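Putative Type I topoisomerase (Deinococcus radiodurans, PDB 3M4A) probably catalyses the ATP-independent breakage and rejoining of single DNA strands as a bacterial type IB topoisomerase, here bound to DNA. Local coordinates at residues M124-R129 with R186-N191; V160-N165 with N191-L196; Q262-L267 with R297-K302. One frame throughout, in Å; residues are numbered along the deposited sequence.

Contact 1. Residues M124-R129 with R186-N191; sequences MALMTR and RTLAAN. With ACY (acetic acid), chain D; nucleotides of chain B.
The DNA-binding face of the topoisomerase catalytic core takes in this helix pair, where L126 and R129 of helix 120-134 meet T187, L188 and N191 of helix 186-196. L126 supplies the apolar part: its CD1 lies 3.6 Å from N191 CB, and L126 and L188 slide past each other, L126 CD2 3.9 Å from L188 CD2. R129 CG stands anti to the backbone N (chi1 -178°), and R129 CD lies 3.9 Å from L188 CG. The guanidinium grips a phosphate of chain B with two nearly straight bonds, R129 NH1 to DC10 OP2 at 2.9 Å and R129 NH2 to DC10 OP1 at 3.0 Å. T187 OG1 donates to the same OP2, so both helices hold one oxygen. R129 NE gives an almost straight bond (174°) to O of an acetic acid, probably from the crystallisation liquor, and NH1 makes a salt bridge to D185 OD2. Replacing R129 with a leucine would probably leave the DC10 phosphate with fewer donors and D185 without its salt-bridge mate. N191 ND2 reaches DG9 OP1 of chain B at 2.9 Å and also binds T187 O. L113 of helix 91-113 packs on L126 and R129, Y225 of helix 219-230 on A125 and T128.

Contact 2. Residues V160-N165 with N191-L196; sequences VVVDGN and NMQKLL. With nucleotides of chain B.
On the first strand of a β-hairpin, at the edge of a three-stranded antiparallel sheet, V160 and V162 of strand 160-163 pack on M192, Q193 and L196 of helix 186-196. The two valines, two residues apart, present their side chains to the helix. V160 has CG1 set between the backbone N and the carbonyl carbon (chi1 70°), and this methyl meets L196 CD2 at 3.8 Å. V162 CG2 lies 4.0 Å from L196 CD1; it also touches M192 CG in one conformer of that methionine, but a second conformer leaves this contact less certain. The other methyl, V162 CG1, rests 3.5 Å from Q193 NE2. That amide continues to the hairpin turn through a water, which accepts from Q193 NE2 and donates to G164 O at 2.7 Å. On the DNA side of the helix, K194 NZ bonds N191 OD1 at 2.9 Å from above the carbonyl plane, leaving the lysine beside the DG9 phosphate of chain B. F169 of strand 166-172 touches both V160 and M192, extending the apolar surface. G164 and N165 have the backbone angles of a type II' turn, and the whole is a β-hairpin laid against a helix that follows it in the chain.

Contact 3. Residues Q262-L267 with R297-K302; sequences QAKKVL and RYLDGK
Y298 and L299, in the last turn of helix 292-299, pack against A263, V266 and L267 of helix 260-278, a helix-helix contact made just where helix 292-299 is closed by a Schellman motif. The tyrosine can be followed outward. Its CB points toward the facing helix, and CG lies anti to the backbone N (chi1 -176°), on the way toward helix 260-278; the ring lies beside L267. The CD2 and CE2 half of the ring makes the contacts with L267 and A263: Y298 CD2 meets L267 CD2 at 3.7 Å as the two side chains slide past each other in opposite directions. Next along, at Y298 CE2, the ring edge meets A263 O, which lies in the ring plane 3.6 Å away, and CE2 is also 3.8 Å from A263 CB. CZ comes up to V266 CG1. At the tip, Y298 OH sits 3.4 Å from V266 CG1. Its hydrogen bond goes to G255 O; the buried hydroxyl is thus satisfied by a backbone carbonyl, and that bond probably helps to fix the ring. L251 of helix 235-254 adjoins Y298, V266 and L267, so that a third helix backs the cluster. Beside the ring, L299 CD2 packs on A263 CB at 3.7 Å and skirts K264 CG, while L299 CD1 meets L267 CD1 at 4.0 Å. Immediately beyond, the helix stops: D300 leaves helical angles and G301 takes a positive phi of 80°. Two backbone bonds close the Schellman motif, G301 N to Y298 O and K302 N to R297 O, the latter at 2.9 Å.

Contacts 1 and 2 form a pair, with centres 10 Å apart, sharing N191 and using successive turns of helix 186-196. Their segments alternate along the chain, and helix 186-196 packs at its start on helix 120-134 and further on against the sheet of strands 160-163, 166-172 and 178-183. The two meet directly as well, with A189 CB against the G164-N165 turn. Contact 3 comes later in the chain, after both have closed; it joins two helices and lies about 35 Å from contact 1 and 39 Å from contact 2, centre to centre. One helix thus ties sheet and helices together at the DNA, while contact 3 lies about 27 Å from the DNA at the nearest atoms.

Contact 1. Residues M124-R129 with R186-N191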
loop_
_atom_site.group_PDB
_atom_site.type_symbol
_atom_site.label_atom_id
_atom_site.label_comp_id
_atom_site.label_asym_id
_atom_site.label_seq_id
_atom_site.Cartn_x
_atom_site.Cartn_y
_atom_site.Cartn_z
ATOM N N MET A 124 -1.486 9.215 -10.369
ATOM C CA MET A 124 -1.935 8.639 -9.093
ATOM C C MET A 124 -1.656 7.141 -8.975
ATOM O O MET A 124 -1.328 6.667 -7.891
ATOM C CB MET A 124 -3.399 8.967 -8.825
ATOM C CG MET A 124 -3.551 10.425 -8.533
ATOM S SD MET A 124 -5.199 10.980 -8.057
ATOM C CE MET A 124 -6.155 10.581 -9.503
ATOM N N ALA A 125 -1.768 6.410 -10.078
ATOM C CA ALA A 125 -1.386 4.992 -10.078
ATOM C C ALA A 125 0.111 4.828 -9.791
ATOM O O ALA A 125 0.512 3.897 -9.063
ATOM C CB ALA A 125 -1.765 4.330 -11.422
ATOM N N LEU A 126 0.944 5.700 -10.362
ATOM C CA LEU A 126 2.393 5.674 -10.109
ATOM C C LEU A 126 2.673 5.962 -8.622
ATOM O O LEU A 126 3.491 5.291 -7.963
ATOM C CB LEU A 126 3.105 6.711 -10.986
ATOM C CG LEU A 126 3.156 6.431 -12.490
ATOM C CD1 LEU A 126 3.553 7.683 -13.274
ATOM C CD2 LEU A 126 4.182 5.305 -12.740
ATOM N N MET A 127 1.968 6.947 -8.081
ATOM C CA MET A 127 2.116 7.292 -6.665
ATOM C C MET A 127 1.671 6.158 -5.748
ATOM O O MET A 127 2.315 5.903 -4.740
ATOM C CB MET A 127 1.347 8.587 -6.345
ATOM C CG MET A 127 1.943 9.812 -7.011
ATOM S SD MET A 127 0.828 11.233 -6.955
ATOM C CE MET A 127 1.323 11.927 -5.379
ATOM N N THR A 128 0.596 5.464 -6.128
ATOM C CA THR A 128 0.071 4.332 -5.370
ATOM C C THR A 128 1.073 3.184 -5.417
ATOM O O THR A 128 1.309 2.520 -4.411
ATOM C CB THR A 128 -1.294 3.878 -5.879
ATOM O OG1 THR A 128 -2.222 4.965 -5.765
ATOM C CG2 THR A 128 -1.821 2.721 -5.031
ATOM N N ARG A 129 1.683 2.961 -6.573
ATOM C CA ARG A 129 2.749 1.950 -6.643
ATOM C C ARG A 129 3.889 2.314 -5.702
ATOM O O ARG A 129 4.425 1.459 -5.013
ATOM C CB ARG A 129 3.257 1.729 -8.073
ATOM C CG ARG A 129 4.323 0.639 -8.161
ATOM C CD ARG A 129 4.601 0.270 -9.590
ATOM N NE ARG A 129 3.460 -0.454 -10.145
ATOM C CZ ARG A 129 3.386 -0.890 -11.398
ATOM N NH1 ARG A 129 4.401 -0.755 -12.235
ATOM N NH2 ARG A 129 2.299 -1.526 -11.788
ATOM N N ARG A 186 10.636 -1.127 -13.796
ATOM C CA ARG A 186 10.866 -0.485 -15.087
ATOM C C ARG A 186 9.894 0.648 -15.351
ATOM O O ARG A 186 10.286 1.708 -15.885
ATOM C CB ARG A 186 10.702 -1.516 -16.224
ATOM C CG ARG A 186 11.753 -2.567 -16.309
ATOM C CD ARG A 186 11.397 -3.545 -17.449
ATOM N NE ARG A 186 10.282 -4.458 -17.142
ATOM C CZ ARG A 186 9.722 -5.295 -18.020
ATOM N NH1 ARG A 186 10.131 -5.326 -19.274
ATOM N NH2 ARG A 186 8.744 -6.102 -17.653
ATOM N N THR A 187 8.623 0.414 -15.024
ATOM C CA THR A 187 7.549 1.371 -15.302
ATOM C C THR A 187 7.737 2.630 -14.467
ATOM O O THR A 187 7.656 3.740 -14.991
ATOM C CB THR A 187 6.175 0.707 -15.125
ATOM O OG1 THR A 187 6.053 -0.295 -16.143
ATOM C CG2 THR A 187 5.035 1.715 -15.258
ATOM N N LEU A 188 8.066 2.467 -13.191
ATOM C CA LEU A 188 8.374 3.629 -12.354
ATOM C C LEU A 188 9.531 4.411 -12.911
ATOM O O LEU A 188 9.454 5.623 -12.983
ATOM C CB LEU A 188 8.690 3.232 -10.906
ATOM C CG LEU A 188 7.498 2.791 -10.042
ATOM C CD1 LEU A 188 7.924 2.245 -8.681
ATOM C CD2 LEU A 188 6.492 3.932 -9.853
ATOM N N ALA A 189 10.615 3.729 -13.296
ATOM C CA ALA A 189 11.788 4.450 -13.803
ATOM C C ALA A 189 11.490 5.243 -15.076
ATOM O O ALA A 189 11.830 6.418 -15.166
ATOM C CB ALA A 189 12.974 3.498 -14.010
ATOM N N ALA A 190 10.796 4.622 -16.022
ATOM C CA ALA A 190 10.475 5.289 -17.294
ATOM C C ALA A 190 9.579 6.524 -17.093
ATOM O O ALA A 190 9.799 7.587 -17.692
ATOM C CB ALA A 190 9.794 4.306 -18.226
ATOM N N ASN A 191 8.583 6.380 -16.224
ATOM C CA ASN A 191 7.639 7.460 -15.998
ATOM C C ASN A 191 8.193 8.527 -15.066
ATOM O O ASN A 191 7.820 9.691 -15.184
ATOM C CB ASN A 191 6.315 6.931 -15.514
ATOM C CG ASN A 191 5.501 6.334 -16.642
ATOM O OD1 ASN A 191 4.899 7.066 -17.437
ATOM N ND2 ASN A 191 5.493 5.008 -16.739
HETATM C C ACY D . 1.123 -1.198 -7.373
HETATM O O ACY D . 1.155 -0.927 -8.597
HETATM O OXT ACY D . 2.056 -1.794 -6.791
HETATM C CH3 ACY D . -0.086 -0.801 -6.583
ATOM P P DC B 10 2.669 -2.526 -15.359
ATOM O OP1 DC B 10 1.624 -2.799 -14.379
ATOM O OP2 DC B 10 3.931 -1.921 -14.869
ATOM O "O5'" DC B 10 3.056 -3.916 -16.029
ATOM C "C5'" DC B 10 2.009 -4.756 -16.546
ATOM C "C4'" DC B 10 2.616 -5.893 -17.331
ATOM O "O4'" DC B 10 3.256 -5.376 -18.538
ATOM C "C3'" DC B 10 3.694 -6.691 -16.596
ATOM O "O3'" DC B 10 3.586 -8.061 -16.909
ATOM C "C2'" DC B 10 4.986 -6.148 -17.165
ATOM C "C1'" DC B 10 4.547 -5.980 -18.607
ATOM N N1 DC B 10 5.406 -5.126 -19.444
ATOM C C2 DC B 10 5.404 -5.366 -20.825
ATOM O O2 DC B 10 4.693 -6.278 -21.289
ATOM N N3 DC B 10 6.190 -4.609 -21.613
ATOM C C4 DC B 10 6.957 -3.651 -21.096
ATOM N N4 DC B 10 7.700 -2.931 -21.932
ATOM C C5 DC B 10 6.965 -3.385 -19.694
ATOM C C6 DC B 10 6.188 -4.147 -18.915
ATOM P P DG B 9 4.374 2.639 -19.708
ATOM O OP1 DG B 9 4.012 3.921 -19.034
ATOM O OP2 DG B 9 5.789 2.325 -19.991
ATOM O "O5'" DG B 9 3.779 1.394 -18.904
ATOM C "C5'" DG B 9 2.430 1.368 -18.507
ATOM C "C4'" DG B 9 1.953 -0.058 -18.290
ATOM O "O4'" DG B 9 1.949 -0.841 -19.509
ATOM C "C3'" DG B 9 2.850 -0.873 -17.365
ATOM O "O3'" DG B 9 2.023 -1.672 -16.546
ATOM C "C2'" DG B 9 3.801 -1.627 -18.310
ATOM C "C1'" DG B 9 2.892 -1.943 -19.466
ATOM N N9 DG B 9 3.450 -1.927 -20.811
ATOM C C8 DG B 9 4.308 -1.006 -21.324
ATOM N N7 DG B 9 4.589 -1.158 -22.586
ATOM C C5 DG B 9 3.854 -2.267 -22.940
ATOM C C6 DG B 9 3.740 -2.921 -24.183
ATOM O O6 DG B 9 4.265 -2.649 -25.266
ATOM N N1 DG B 9 2.891 -4.000 -24.093
ATOM C C2 DG B 9 2.224 -4.411 -22.966
ATOM N N2 DG B 9 1.430 -5.487 -23.056
ATOM N N3 DG B 9 2.301 -3.788 -21.809
ATOM C C4 DG B 9 3.156 -2.758 -21.864
ATOM P P DG B 11 3.326 -9.146 -15.786
ATOM O OP1 DG B 11 1.966 -8.878 -15.270
ATOM O OP2 DG B 11 4.538 -9.232 -14.957
ATOM O "O5'" DG B 11 3.241 -10.463 -16.696
ATOM C "C5'" DG B 11 2.229 -10.640 -17.663
ATOM C "C4'" DG B 11 2.758 -11.415 -18.852
ATOM O "O4'" DG B 11 3.605 -10.568 -19.682
ATOM C "C3'" DG B 11 3.623 -12.619 -18.476
ATOM O "O3'" DG B 11 3.279 -13.689 -19.336
ATOM C "C2'" DG B 11 5.049 -12.108 -18.648
ATOM C "C1'" DG B 11 4.911 -11.149 -19.820
ATOM N N9 DG B 11 5.871 -10.041 -19.891
ATOM C C8 DG B 11 6.308 -9.277 -18.857
ATOM N N7 DG B 11 7.133 -8.345 -19.208
ATOM C C5 DG B 11 7.237 -8.492 -20.580
ATOM C C6 DG B 11 7.996 -7.755 -21.508
ATOM O O6 DG B 11 8.762 -6.805 -21.290
ATOM N N1 DG B 11 7.837 -8.213 -22.805
ATOM C C2 DG B 11 7.026 -9.280 -23.148
ATOM N N2 DG B 11 7.002 -9.572 -24.459
ATOM N N3 DG B 11 6.304 -9.996 -22.287
ATOM C C4 DG B 11 6.452 -9.533 -21.017
#

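Contact 2. Residues V160-N165 with N191-L196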
loop_
_atom_site.group_PDB
_atom_site.type_symbol
_atom_site.label_atom_id
_atom_site.label_comp_id
_atom_site.label_asym_id
_atom_site.label_seq_id
_atom_site.Cartn_x
_atom_site.Cartn_y
_atom_site.Cartn_z
ATOM N N VAL A 160 14.763 13.373 -6.049
ATOM C CA VAL A 160 14.828 12.095 -6.759
ATOM C C VAL A 160 15.890 12.104 -7.839
ATOM O O VAL A 160 16.200 13.162 -8.397
ATOM C CB VAL A 160 13.451 11.768 -7.381
ATOM C CG1 VAL A 160 13.126 12.694 -8.539
ATOM C CG2 VAL A 160 13.369 10.291 -7.816
ATOM N N VAL A 161 16.443 10.922 -8.118
ATOM C CA VAL A 161 17.331 10.714 -9.282
ATOM C C VAL A 161 17.019 9.324 -9.873
ATOM O O VAL A 161 16.669 8.402 -9.144
ATOM C CB VAL A 161 18.841 10.853 -8.915
ATOM C CG1 VAL A 161 19.329 9.685 -8.084
ATOM C CG2 VAL A 161 19.702 11.022 -10.191
ATOM N N VAL A 162 17.150 9.205 -11.188
ATOM C CA VAL A 162 16.927 7.954 -11.908
ATOM C C VAL A 162 18.249 7.522 -12.555
ATOM O O VAL A 162 18.882 8.289 -13.275
ATOM C CB VAL A 162 15.837 8.119 -12.986
ATOM C CG1 VAL A 162 15.544 6.803 -13.679
ATOM C CG2 VAL A 162 14.550 8.719 -12.379
ATOM N N ASP A 163 18.685 6.301 -12.270
ATOM C CA ASP A 163 19.886 5.728 -12.896
ATOM C C ASP A 163 19.476 4.374 -13.465
ATOM O O ASP A 163 19.324 3.400 -12.733
ATOM C CB ASP A 163 21.000 5.641 -11.858
ATOM C CG ASP A 163 22.265 5.014 -12.393
ATOM O OD1 ASP A 163 22.614 5.237 -13.572
ATOM O OD2 ASP A 163 22.913 4.312 -11.595
ATOM N N GLY A 164 19.265 4.314 -14.777
ATOM C CA GLY A 164 18.660 3.150 -15.398
ATOM C C GLY A 164 17.308 2.828 -14.799
ATOM O O GLY A 164 16.393 3.663 -14.840
ATOM N N ASN A 165 17.177 1.633 -14.230
ATOM C CA ASN A 165 15.918 1.227 -13.615
ATOM C C ASN A 165 15.857 1.498 -12.124
ATOM O O ASN A 165 14.857 1.114 -11.487
ATOM C CB ASN A 165 15.643 -0.252 -13.849
ATOM C CG ASN A 165 15.217 -0.559 -15.280
ATOM O OD1 ASN A 165 14.519 0.219 -15.922
ATOM N ND2 ASN A 165 15.609 -1.729 -15.759
ATOM N N ASN A 191 8.583 6.380 -16.224
ATOM C CA ASN A 191 7.639 7.460 -15.998
ATOM C C ASN A 191 8.193 8.527 -15.066
ATOM O O ASN A 191 7.820 9.691 -15.184
ATOM C CB ASN A 191 6.315 6.931 -15.514
ATOM C CG ASN A 191 5.501 6.334 -16.642
ATOM O OD1 ASN A 191 4.899 7.066 -17.437
ATOM N ND2 ASN A 191 5.493 5.008 -16.739
ATOM N N MET A 192 9.103 8.160 -14.168
ATOM C CA MET A 192 9.776 9.167 -13.349
ATOM C C MET A 192 10.593 10.098 -14.253
ATOM O O MET A 192 10.644 11.317 -14.036
ATOM C CB MET A 192 10.663 8.509 -12.293
ATOM C CG MET A 192 11.227 9.456 -11.266
ATOM S SD MET A 192 9.936 10.342 -10.380
ATOM C CE MET A 192 9.348 9.067 -9.271
ATOM N N GLN A 193 11.231 9.535 -15.284
ATOM C CA GLN A 193 11.964 10.359 -16.250
ATOM C C GLN A 193 11.026 11.368 -16.918
ATOM O O GLN A 193 11.376 12.527 -17.077
ATOM C CB GLN A 193 12.658 9.502 -17.311
ATOM C CG GLN A 193 13.797 8.646 -16.780
ATOM C CD GLN A 193 15.173 9.320 -16.766
ATOM O OE1 GLN A 193 15.302 10.545 -16.831
ATOM N NE2 GLN A 193 16.221 8.494 -16.660
ATOM N N LYS A 194 9.846 10.913 -17.316
ATOM C CA LYS A 194 8.826 11.785 -17.922
ATOM C C LYS A 194 8.359 12.879 -16.962
ATOM O O LYS A 194 8.194 14.029 -17.367
ATOM C CB LYS A 194 7.610 10.975 -18.381
ATOM C CG LYS A 194 7.873 9.947 -19.469
ATOM C CD LYS A 194 6.582 9.143 -19.754
ATOM C CE LYS A 194 6.869 7.753 -20.286
ATOM N NZ LYS A 194 5.650 6.875 -20.204
ATOM N N LEU A 195 8.140 12.539 -15.695
ATOM C CA LEU A 195 7.782 13.558 -14.698
ATOM C C LEU A 195 8.882 14.616 -14.550
ATOM O O LEU A 195 8.610 15.807 -14.474
ATOM C CB LEU A 195 7.455 12.918 -13.330
ATOM C CG LEU A 195 6.130 12.162 -13.230
ATOM C CD1 LEU A 195 6.074 11.308 -11.977
ATOM C CD2 LEU A 195 4.955 13.135 -13.222
ATOM N N LEU A 196 10.127 14.166 -14.503
ATOM C CA LEU A 196 11.273 15.074 -14.388
ATOM C C LEU A 196 11.485 15.970 -15.619
ATOM O O LEU A 196 12.138 17.004 -15.518
ATOM C CB LEU A 196 12.541 14.279 -14.072
ATOM C CG LEU A 196 12.570 13.764 -12.636
ATOM C CD1 LEU A 196 13.494 12.549 -12.478
ATOM C CD2 LEU A 196 12.955 14.907 -11.680
ATOM P P DG B 9 4.374 2.639 -19.708
ATOM O OP1 DG B 9 4.012 3.921 -19.034
ATOM O OP2 DG B 9 5.789 2.325 -19.991
ATOM O "O5'" DG B 9 3.779 1.394 -18.904
ATOM C "C5'" DG B 9 2.430 1.368 -18.507
ATOM C "C4'" DG B 9 1.953 -0.058 -18.290
ATOM O "O4'" DG B 9 1.949 -0.841 -19.509
ATOM C "C3'" DG B 9 2.850 -0.873 -17.365
ATOM O "O3'" DG B 9 2.023 -1.672 -16.546
ATOM C "C2'" DG B 9 3.801 -1.627 -18.310
ATOM C "C1'" DG B 9 2.892 -1.943 -19.466
ATOM N N9 DG B 9 3.450 -1.927 -20.811
ATOM C C8 DG B 9 4.308 -1.006 -21.324
ATOM N N7 DG B 9 4.589 -1.158 -22.586
ATOM C C5 DG B 9 3.854 -2.267 -22.940
ATOM C C6 DG B 9 3.740 -2.921 -24.183
ATOM O O6 DG B 9 4.265 -2.649 -25.266
ATOM N N1 DG B 9 2.891 -4.000 -24.093
ATOM C C2 DG B 9 2.224 -4.411 -22.966
ATOM N N2 DG B 9 1.430 -5.487 -23.056
ATOM N N3 DG B 9 2.301 -3.788 -21.809
ATOM C C4 DG B 9 3.156 -2.758 -21.864
HETATM O O HOH W 1 16.029 5.426 -16.851
#

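Contact 3. Residues Q262-L267 with R297-K302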
loop_
_atom_site.group_PDB
_atom_site.type_symbol
_atom_site.label_atom_id
_atom_site.label_comp_id
_atom_site.label_asym_id
_atom_site.label_seq_id
_atom_site.Cartn_x
_atom_site.Cartn_y
_atom_site.Cartn_z
ATOM N N GLN A 262 19.498 -15.913 20.968
ATOM C CA GLN A 262 20.157 -15.426 19.755
ATOM C C GLN A 262 19.135 -14.938 18.730
ATOM O O GLN A 262 19.396 -13.966 18.008
ATOM C CB GLN A 262 21.052 -16.504 19.136
ATOM C CG GLN A 262 22.366 -16.737 19.888
ATOM C CD GLN A 262 23.219 -15.479 19.990
ATOM O OE1 GLN A 262 23.578 -15.050 21.090
ATOM N NE2 GLN A 262 23.530 -14.872 18.848
ATOM N N ALA A 263 17.989 -15.620 18.667
ATOM C CA ALA A 263 16.871 -15.221 17.795
ATOM C C ALA A 263 16.359 -13.833 18.159
ATOM O O ALA A 263 16.060 -13.022 17.290
ATOM C CB ALA A 263 15.724 -16.245 17.877
ATOM N N LYS A 264 16.251 -13.554 19.454
ATOM C CA LYS A 264 15.752 -12.261 19.900
ATOM C C LYS A 264 16.696 -11.105 19.534
ATOM O O LYS A 264 16.242 -9.984 19.306
ATOM C CB LYS A 264 15.454 -12.286 21.398
ATOM C CG LYS A 264 14.198 -13.041 21.736
ATOM C CD LYS A 264 14.025 -13.139 23.230
ATOM C CE LYS A 264 12.728 -13.835 23.593
ATOM N NZ LYS A 264 12.681 -14.159 25.055
ATOM N N LYS A 265 17.996 -11.381 19.465
ATOM C CA LYS A 265 18.969 -10.403 18.978
ATOM C C LYS A 265 18.705 -10.063 17.504
ATOM O O LYS A 265 18.845 -8.909 17.087
ATOM C CB LYS A 265 20.396 -10.946 19.111
ATOM C CG LYS A 265 21.485 -9.962 18.665
ATOM C CD LYS A 265 22.736 -10.642 18.105
ATOM C CE LYS A 265 22.580 -11.039 16.635
ATOM N NZ LYS A 265 22.440 -9.850 15.751
ATOM N N VAL A 266 18.364 -11.075 16.715
ATOM C CA VAL A 266 18.068 -10.852 15.293
ATOM C C VAL A 266 16.813 -9.982 15.163
ATOM O O VAL A 266 16.745 -9.084 14.306
ATOM C CB VAL A 266 17.881 -12.176 14.503
ATOM C CG1 VAL A 266 17.574 -11.886 13.016
ATOM C CG2 VAL A 266 19.119 -13.080 14.629
ATOM N N LEU A 267 15.826 -10.239 16.013
ATOM C CA LEU A 267 14.604 -9.436 16.022
ATOM C C LEU A 267 14.906 -7.964 16.309
ATOM O O LEU A 267 14.307 -7.086 15.698
ATOM C CB LEU A 267 13.588 -9.983 17.022
ATOM C CG LEU A 267 12.990 -11.358 16.714
ATOM C CD1 LEU A 267 11.943 -11.701 17.761
ATOM C CD2 LEU A 267 12.383 -11.409 15.306
ATOM N N ARG A 297 6.503 -16.629 14.533
ATOM C CA ARG A 297 6.956 -17.698 13.661
ATOM C C ARG A 297 8.474 -17.823 13.646
ATOM O O ARG A 297 9.019 -18.931 13.725
ATOM C CB ARG A 297 6.385 -17.529 12.250
ATOM C CG ARG A 297 4.881 -17.600 12.187
ATOM C CD ARG A 297 4.273 -18.951 12.594
ATOM N NE ARG A 297 2.831 -18.807 12.509
ATOM C CZ ARG A 297 2.056 -18.304 13.473
ATOM N NH1 ARG A 297 2.582 -17.942 14.641
ATOM N NH2 ARG A 297 0.755 -18.163 13.284
ATOM N N TYR A 298 9.174 -16.691 13.580
ATOM C CA TYR A 298 10.631 -16.706 13.598
ATOM C C TYR A 298 11.170 -17.397 14.848
ATOM O O TYR A 298 12.091 -18.204 14.773
ATOM C CB TYR A 298 11.181 -15.281 13.499
ATOM C CG TYR A 298 12.682 -15.248 13.427
ATOM C CD1 TYR A 298 13.348 -15.663 12.273
ATOM C CD2 TYR A 298 13.447 -14.836 14.522
ATOM C CE1 TYR A 298 14.728 -15.648 12.203
ATOM C CE2 TYR A 298 14.828 -14.810 14.463
ATOM C CZ TYR A 298 15.469 -15.217 13.309
ATOM O OH TYR A 298 16.845 -15.209 13.241
ATOM N N LEU A 299 10.579 -17.085 15.989
ATOM C CA LEU A 299 10.994 -17.668 17.270
ATOM C C LEU A 299 10.737 -19.177 17.361
ATOM O O LEU A 299 11.407 -19.879 18.131
ATOM C CB LEU A 299 10.318 -16.930 18.429
ATOM C CG LEU A 299 10.878 -15.521 18.643
ATOM C CD1 LEU A 299 10.038 -14.736 19.634
ATOM C CD2 LEU A 299 12.318 -15.570 19.083
ATOM N N ASP A 300 9.802 -19.665 16.556
ATOM C CA ASP A 300 9.535 -21.094 16.403
ATOM C C ASP A 300 10.277 -21.716 15.207
ATOM O O ASP A 300 9.990 -22.856 14.827
ATOM C CB ASP A 300 8.022 -21.319 16.265
ATOM C CG ASP A 300 7.280 -21.187 17.597
ATOM O OD1 ASP A 300 7.933 -21.223 18.655
ATOM O OD2 ASP A 300 6.048 -21.050 17.575
ATOM N N GLY A 301 11.202 -20.964 14.603
ATOM C CA GLY A 301 12.066 -21.463 13.528
ATOM C C GLY A 301 11.428 -21.500 12.147
ATOM O O GLY A 301 11.855 -22.271 11.277
ATOM N N LYS A 302 10.415 -20.659 11.933
ATOM C CA LYS A 302 9.694 -20.639 10.666
ATOM C C LYS A 302 9.786 -19.261 10.026
ATOM O O LYS A 302 9.639 -18.252 10.705
ATOM C CB LYS A 302 8.239 -21.022 10.880
ATOM C CG LYS A 302 8.064 -22.462 11.407
ATOM C CD LYS A 302 6.632 -22.733 11.807
ATOM C CE LYS A 302 6.423 -24.211 12.162
ATOM N NZ LYS A 302 5.574 -24.331 13.366
#